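Local coordinates for CTP:phosphocholine Cytidylyltransferase (Streptococcus pneumoniae, PDB 1JYK), which catalyses transfer of a cytidylyl group from CTP to phosphocholine, giving CDP-choline and pyrophosphate, at residues E64-E68 against K69-D73; N128-F131 against K132-R136. All blocks are in the same frame, centred on the assembly; numbering follows the deposited sequence.

Contact 1 (E64-E68 against K69-D73); sequences EFLKE and KGIND
The carbonyl oxygen Leu66 O takes two backbone N-H groups where the helix 58-68 gives way to a loop. Ile71 N lies 3.0 Å from Leu66 O, with an N-H...O angle of 154°, and Lys69 N comes to the same 3.0 Å from Leu66 O through a more bent bond. The two donors stand above opposite faces of the carbonyl plane, so the oxygen is gripped from both sides. Next to it, Gly70 N reaches Lys67 O at 3.0 Å; Lys69 N also makes a weak bond back to Phe65 O. Gly70 turns the chain with a positive phi of 85°, where a side chain would press on the preceding carbonyl oxygen; glycine has none.

On the buried side of the turn, branched aliphatic residues pack together. Leu66 CD2 rests 3.9 Å from Ile71 CD1 and almost as close to Ile71 CG2, so one methyl fits against both branches of the isoleucine. Ile71 is also the centre of an inverse gamma turn. Phe135 and residues of strands 27-32, 74-78 and 121-125 extend this apolar layer. On the outer side Asn72 runs at about a right angle to Lys67. The Asn72 CG is anti to the carbonyl carbon (chi1 -53°), which turns the amide back toward the helix and leaves Asn72 OD1 3.4 Å from Lys67 CE. The lysine methylenes supply the packing surface, while NZ continues to the carbonyl of Tyr92. The paired 6→1 and 5→2 bonds around a glycine in the left-handed conformation are those of a Schellman motif, here joining the helix to strand 74-78 in the alpha/beta nucleotidyltransferase fold.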
# COMPACT_ATOMS: atom_id res chain seq x y z
N GLU A 64 2.67 -14.00 -3.52
CA GLU A 64 2.84 -14.93 -4.64
C GLU A 64 2.86 -14.21 -5.99
O GLU A 64 3.63 -14.58 -6.88
CB GLU A 64 1.75 -16.01 -4.59
CG GLU A 64 2.07 -17.07 -3.55
CD GLU A 64 0.94 -18.04 -3.28
OE1 GLU A 64 0.85 -18.53 -2.14
OE2 GLU A 64 0.14 -18.31 -4.20
N PHE A 65 2.04 -13.17 -6.14
CA PHE A 65 2.01 -12.39 -7.37
C PHE A 65 3.38 -11.77 -7.57
O PHE A 65 3.94 -11.77 -8.67
CB PHE A 65 0.97 -11.27 -7.28
CG PHE A 65 -0.37 -11.63 -7.86
CD1 PHE A 65 -1.46 -10.77 -7.70
CD2 PHE A 65 -0.56 -12.81 -8.58
CE1 PHE A 65 -2.70 -11.08 -8.24
CE2 PHE A 65 -1.80 -13.13 -9.12
CZ PHE A 65 -2.87 -12.26 -8.95
N LEU A 66 3.93 -11.23 -6.48
CA LEU A 66 5.23 -10.58 -6.51
C LEU A 66 6.36 -11.52 -6.90
O LEU A 66 7.15 -11.22 -7.79
CB LEU A 66 5.53 -9.98 -5.14
CG LEU A 66 4.77 -8.70 -4.80
CD1 LEU A 66 4.75 -8.50 -3.29
CD2 LEU A 66 5.44 -7.51 -5.50
N LYS A 67 6.43 -12.66 -6.22
CA LYS A 67 7.48 -13.64 -6.50
C LYS A 67 7.35 -14.23 -7.90
O LYS A 67 8.35 -14.58 -8.53
CB LYS A 67 7.46 -14.74 -5.44
CG LYS A 67 7.58 -14.17 -4.03
CD LYS A 67 8.14 -15.17 -3.06
CE LYS A 67 9.64 -15.22 -3.14
NZ LYS A 67 10.13 -16.42 -2.44
N GLU A 68 6.12 -14.33 -8.40
CA GLU A 68 5.89 -14.86 -9.74
C GLU A 68 6.57 -13.94 -10.75
O GLU A 68 6.93 -14.37 -11.85
CB GLU A 68 4.40 -14.91 -10.05
CG GLU A 68 3.83 -16.31 -10.14
CD GLU A 68 2.43 -16.40 -9.57
OE1 GLU A 68 1.52 -15.73 -10.11
OE2 GLU A 68 2.24 -17.14 -8.58
N LYS A 69 6.74 -12.68 -10.36
CA LYS A 69 7.36 -11.67 -11.22
C LYS A 69 8.82 -11.41 -10.90
O LYS A 69 9.44 -10.51 -11.47
CB LYS A 69 6.58 -10.37 -11.13
CG LYS A 69 5.17 -10.48 -11.64
CD LYS A 69 5.16 -10.56 -13.14
CE LYS A 69 3.84 -11.08 -13.66
NZ LYS A 69 3.88 -11.19 -15.15
N GLY A 70 9.38 -12.20 -9.98
CA GLY A 70 10.77 -12.02 -9.64
C GLY A 70 11.07 -10.97 -8.59
O GLY A 70 12.24 -10.66 -8.34
N ILE A 71 10.03 -10.42 -7.97
CA ILE A 71 10.24 -9.42 -6.93
C ILE A 71 10.26 -10.21 -5.62
O ILE A 71 9.25 -10.35 -4.94
CB ILE A 71 9.13 -8.36 -6.94
CG1 ILE A 71 9.06 -7.71 -8.33
CG2 ILE A 71 9.41 -7.30 -5.89
CD1 ILE A 71 7.71 -7.14 -8.68
N ASN A 72 11.44 -10.71 -5.29
CA ASN A 72 11.63 -11.55 -4.12
C ASN A 72 12.15 -10.87 -2.86
O ASN A 72 12.28 -11.51 -1.83
CB ASN A 72 12.52 -12.72 -4.49
CG ASN A 72 12.01 -13.45 -5.70
OD1 ASN A 72 10.80 -13.55 -5.90
ND2 ASN A 72 12.92 -13.95 -6.54
N ASP A 73 12.45 -9.58 -2.96
CA ASP A 73 12.90 -8.83 -1.80
C ASP A 73 11.64 -8.16 -1.28
O ASP A 73 11.27 -7.07 -1.72
CB ASP A 73 13.93 -7.78 -2.20
CG ASP A 73 14.44 -6.98 -1.01
OD1 ASP A 73 13.98 -7.23 0.13
OD2 ASP A 73 15.30 -6.10 -1.21

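Contact 2 (N128-F131 against K132-R136); sequences NYLF and KNMFR
Leu130 and Phe135 meet almost at a right angle across an irregular turn that leaves strand 128-130 and contains an Asx turn. The leucine reaches across with CD1, which lies 3.6 Å from Phe135 CE2 and nearly as close to CZ, approaching the ring obliquely. Its CG is anti to the carbonyl carbon (chi1 -47°), and from there the two methyls diverge: CD1 goes to the phenylalanine, while CD2 lies 4.3 Å from the selenium of selenomethionine Met134. That selenium also sits over one face of the Phe135 ring, toward its rim, so a compact branched residue, a long flexible one and a flat one fill the buried side together. Phe65 and Ile234 add to this core.

At the strand end, Tyr129 turns the edge of its ring to the face of Phe131, with Tyr129 CE1 3.6 Å above the centre of the Phe131 ring; helix 240-250 packs against both. Lys132 suits the exposed corner, its long chain carrying NZ to a salt bridge with Glu230. Asparagine suits the bend because its short amide can fold back on the chain: Asn133 OD1 accepts Phe135 N at 3.1 Å, with the donor tilted 28° from the amide carbonyl plane.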
# COMPACT_ATOMS: atom_id res chain seq x y z
N ASN A 128 -6.25 -5.41 0.46
CA ASN A 128 -6.84 -5.41 -0.87
C ASN A 128 -6.65 -6.78 -1.49
O ASN A 128 -5.64 -7.45 -1.24
CB ASN A 128 -6.15 -4.38 -1.77
CG ASN A 128 -6.55 -2.96 -1.45
OD1 ASN A 128 -7.65 -2.71 -0.96
ND2 ASN A 128 -5.65 -2.02 -1.72
N TYR A 129 -7.61 -7.21 -2.28
CA TYR A 129 -7.50 -8.48 -2.98
C TYR A 129 -7.21 -8.10 -4.43
O TYR A 129 -7.97 -7.35 -5.05
CB TYR A 129 -8.80 -9.27 -2.90
CG TYR A 129 -8.73 -10.58 -3.66
CD1 TYR A 129 -9.20 -10.67 -4.97
CD2 TYR A 129 -8.16 -11.71 -3.07
CE1 TYR A 129 -9.11 -11.86 -5.68
CE2 TYR A 129 -8.07 -12.91 -3.77
CZ TYR A 129 -8.55 -12.98 -5.07
OH TYR A 129 -8.47 -14.17 -5.76
N LEU A 130 -6.11 -8.61 -4.98
CA LEU A 130 -5.74 -8.30 -6.35
C LEU A 130 -6.24 -9.35 -7.34
O LEU A 130 -5.78 -10.49 -7.32
CB LEU A 130 -4.21 -8.16 -6.46
CG LEU A 130 -3.56 -7.30 -5.36
CD1 LEU A 130 -2.06 -7.38 -5.45
CD2 LEU A 130 -4.02 -5.86 -5.51
N PHE A 131 -7.18 -8.96 -8.20
CA PHE A 131 -7.71 -9.89 -9.19
C PHE A 131 -6.75 -10.08 -10.36
O PHE A 131 -6.82 -11.07 -11.07
CB PHE A 131 -9.06 -9.38 -9.72
CG PHE A 131 -10.23 -9.80 -8.87
CD1 PHE A 131 -10.83 -11.04 -9.05
CD2 PHE A 131 -10.72 -8.95 -7.89
CE1 PHE A 131 -11.90 -11.44 -8.25
CE2 PHE A 131 -11.79 -9.33 -7.09
CZ PHE A 131 -12.38 -10.58 -7.27
N LYS A 132 -5.85 -9.12 -10.56
CA LYS A 132 -4.90 -9.19 -11.65
C LYS A 132 -3.49 -8.87 -11.17
O LYS A 132 -3.33 -8.05 -10.26
CB LYS A 132 -5.30 -8.22 -12.76
CG LYS A 132 -6.60 -8.58 -13.47
CD LYS A 132 -6.41 -8.68 -14.97
CE LYS A 132 -6.59 -7.33 -15.65
NZ LYS A 132 -6.25 -7.38 -17.11
N ASN A 133 -2.49 -9.52 -11.78
CA ASN A 133 -1.08 -9.28 -11.43
C ASN A 133 -0.45 -8.18 -12.29
O ASN A 133 0.06 -8.35 -13.38
CB ASN A 133 -0.24 -10.54 -11.52
CG ASN A 133 1.11 -10.35 -10.84
OD1 ASN A 133 1.45 -9.25 -10.39
ND2 ASN A 133 1.89 -11.43 -10.76
N MSE A 134 -0.50 -7.05 -11.64
CA MSE A 134 -0.11 -5.69 -11.91
C MSE A 134 1.40 -5.46 -11.84
O MSE A 134 1.94 -4.55 -12.47
CB MSE A 134 -0.72 -5.19 -10.70
CG MSE A 134 -0.65 -3.98 -10.08
SE MSE A 134 -1.62 -4.85 -8.87
CE MSE A 134 -3.48 -4.43 -9.64
N PHE A 135 2.04 -6.24 -10.97
CA PHE A 135 3.45 -6.10 -10.70
C PHE A 135 4.39 -6.44 -11.83
O PHE A 135 4.19 -7.43 -12.55
CB PHE A 135 3.81 -6.93 -9.46
CG PHE A 135 2.97 -6.60 -8.27
CD1 PHE A 135 2.99 -5.32 -7.71
CD2 PHE A 135 2.14 -7.57 -7.70
CE1 PHE A 135 2.18 -5.00 -6.61
CE2 PHE A 135 1.33 -7.26 -6.60
CZ PHE A 135 1.35 -5.98 -6.05
N ARG A 136 5.41 -5.61 -12.01
CA ARG A 136 6.43 -5.84 -13.02
C ARG A 136 7.77 -5.36 -12.50
O ARG A 136 7.83 -4.44 -11.67
CB ARG A 136 6.11 -5.13 -14.34
CG ARG A 136 4.99 -4.11 -14.31
CD ARG A 136 4.48 -3.84 -15.72
NE ARG A 136 5.48 -4.15 -16.74
CZ ARG A 136 5.27 -4.97 -17.78
NH1 ARG A 136 4.09 -5.56 -17.94
NH2 ARG A 136 6.24 -5.20 -18.66

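Contacts 1 and 2 lie in series along the chain, yet their centres are about 11 Å apart and they touch directly. Asn133 is the polar link: ND2 of its side chain lies 3.0 Å from Phe65 O, probably hydrogen-bonded to it, so one amide serves both the helix end and the turn. Phe65 CE1 comes to 3.3 Å from Leu130 O, and Lys69 CG lies 3.3 Å from Phe135 O. Phe135 binds the apolar sides together by touching Phe65, Leu66 and Ile71 of contact 1. The loop 132-136 is thus packed against the C-terminal end of helix 58-68, within the nucleotidyltransferase region.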